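Local coordinates for protein carboxyvinyl-carboxyphosphonate phosphorylmutase (Bacillus anthracis, PDB 4IQD) that belongs to the phosphoenolpyruvate phosphomutase family, a group of enzymes built on a TIM-barrel scaffold, at residues Pro91-Ile96 with Val118-Ile123. Residues are numbered along the deposited sequence; the frame is centred on the assembly and turned at random.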
loop_
_atom_site.group_PDB
_atom_site.type_symbol
_atom_site.label_atom_id
_atom_site.label_comp_id
_atom_site.label_asym_id
_atom_site.label_seq_id
_atom_site.Cartn_x
_atom_site.Cartn_y
_atom_site.Cartn_z
ATOM N N PRO A 91 2.579 10.522 15.837
ATOM C CA PRO A 91 3.200 9.425 16.581
ATOM C C PRO A 91 2.683 8.098 16.055
ATOM O O PRO A 91 1.475 7.919 15.920
ATOM C CB PRO A 91 2.702 9.642 18.012
ATOM C CG PRO A 91 2.296 11.072 18.069
ATOM C CD PRO A 91 1.774 11.391 16.712
ATOM N N VAL A 92 3.591 7.181 15.752
ATOM C CA VAL A 92 3.200 5.886 15.228
ATOM C C VAL A 92 3.737 4.764 16.102
ATOM O O VAL A 92 4.936 4.693 16.367
ATOM C CB VAL A 92 3.694 5.696 13.784
ATOM C CG1 VAL A 92 3.433 4.278 13.314
ATOM C CG2 VAL A 92 3.020 6.700 12.864
ATOM N N LEU A 93 2.829 3.911 16.562
ATOM C CA LEU A 93 3.180 2.699 17.288
ATOM C C LEU A 93 3.340 1.552 16.303
ATOM O O LEU A 93 2.418 1.222 15.555
ATOM C CB LEU A 93 2.100 2.364 18.316
ATOM C CG LEU A 93 2.104 0.986 18.976
ATOM C CD1 LEU A 93 3.344 0.769 19.835
ATOM C CD2 LEU A 93 0.844 0.824 19.804
ATOM N N VAL A 94 4.519 0.949 16.306
ATOM C CA VAL A 94 4.828 -0.106 15.360
ATOM C C VAL A 94 4.931 -1.463 16.033
ATOM O O VAL A 94 5.702 -1.651 16.968
ATOM C CB VAL A 94 6.140 0.186 14.626
ATOM C CG1 VAL A 94 6.526 -0.989 13.748
ATOM C CG2 VAL A 94 6.006 1.458 13.810
ATOM N N ASP A 95 4.135 -2.405 15.544
ATOM C CA ASP A 95 4.224 -3.789 15.972
ATOM C C ASP A 95 5.517 -4.388 15.440
ATOM O O ASP A 95 5.647 -4.639 14.242
ATOM C CB ASP A 95 3.021 -4.570 15.442
ATOM C CG ASP A 95 3.095 -6.056 15.756
ATOM O OD1 ASP A 95 3.871 -6.450 16.653
ATOM O OD2 ASP A 95 2.361 -6.835 15.111
ATOM N N ILE A 96 6.475 -4.624 16.329
ATOM C CA ILE A 96 7.739 -5.220 15.916
ATOM C C ILE A 96 7.846 -6.703 16.269
ATOM O O ILE A 96 8.945 -7.245 16.357
ATOM C CB ILE A 96 8.949 -4.454 16.492
ATOM C CG1 ILE A 96 8.994 -4.570 18.015
ATOM C CG2 ILE A 96 8.899 -2.994 16.064
ATOM C CD1 ILE A 96 10.335 -4.206 18.609
ATOM N N VAL A 118 9.922 6.683 14.603
ATOM C CA VAL A 118 8.828 5.962 15.231
ATOM C C VAL A 118 8.716 6.411 16.682
ATOM O O VAL A 118 9.725 6.557 17.371
ATOM C CB VAL A 118 9.054 4.440 15.167
ATOM C CG1 VAL A 118 7.999 3.710 15.952
ATOM C CG2 VAL A 118 9.054 3.971 13.723
ATOM N N ALA A 119 7.489 6.646 17.135
ATOM C CA ALA A 119 7.250 7.112 18.497
ATOM C C ALA A 119 7.240 5.984 19.529
ATOM O O ALA A 119 7.668 6.180 20.663
ATOM C CB ALA A 119 5.953 7.897 18.565
ATOM N N ALA A 120 6.751 4.811 19.131
ATOM C CA ALA A 120 6.608 3.678 20.048
ATOM C C ALA A 120 6.653 2.340 19.318
ATOM O O ALA A 120 6.352 2.263 18.131
ATOM C CB ALA A 120 5.311 3.795 20.831
ATOM N N VAL A 121 7.026 1.286 20.039
ATOM C CA VAL A 121 7.061 -0.057 19.469
ATOM C C VAL A 121 6.368 -1.069 20.367
ATOM O O VAL A 121 6.395 -0.951 21.593
ATOM C CB VAL A 121 8.502 -0.538 19.209
ATOM C CG1 VAL A 121 9.117 0.217 18.036
ATOM C CG2 VAL A 121 9.355 -0.397 20.467
ATOM N N GLN A 122 5.748 -2.063 19.739
ATOM C CA GLN A 122 5.077 -3.134 20.459
ATOM C C GLN A 122 5.828 -4.438 20.283
ATOM O O GLN A 122 5.975 -4.934 19.169
ATOM C CB GLN A 122 3.648 -3.308 19.960
ATOM C CG GLN A 122 2.999 -4.597 20.427
ATOM C CD GLN A 122 1.819 -4.998 19.569
ATOM O OE1 GLN A 122 0.925 -4.195 19.305
ATOM N NE2 GLN A 122 1.812 -6.247 19.123
ATOM N N ILE A 123 6.292 -4.993 21.395
ATOM C CA ILE A 123 7.037 -6.241 21.378
ATOM C C ILE A 123 6.286 -7.274 22.214
ATOM O O ILE A 123 5.656 -6.931 23.212
ATOM C CB ILE A 123 8.476 -6.034 21.901
ATOM C CG1 ILE A 123 9.327 -7.285 21.690
ATOM C CG2 ILE A 123 8.478 -5.628 23.364
ATOM C CD1 ILE A 123 10.728 -7.140 22.231
HETATM O O HOH W 1 4.155 -7.448 19.125
#
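Three backbone hydrogen bonds join the parallel strands: V94 N to A120 O at 2.9 Å, Q122 N to V94 O at 2.8 Å, and I96 N to Q122 O at 2.9 Å. At the start V92 O takes two weak bonds, from A119 N and A120 N. D95 and Q122 leave the sheet on the same face, and the carboxylate lies stacked over the carboxamide, planes 28° apart. Here OD1 and NE2 are joined through one water, 2.7 Å from D95 OD1 and 2.6 Å from Q122 NE2; D97 N also bonds OD1, and Y54 OH bonds Q122 OE1. D95 lines the pocket of a bound pyruvic acid. On this face L93 CD1, turned by chi2 (65°), rests against A120 CB at 3.7 Å. On the other face the V94 and V118 side chains cross at about a right angle, CG2 on CG1, and I96 CG2 meets V121 CG1. These are neighbouring strands of the barrel in a right-handed beta-alpha-beta unit: helix 103-115 connects them and packs M113 on I96, V118 and V121, helix 74-88 covers V94, and strands 53-55 and 161-166 extend the sheet on either side.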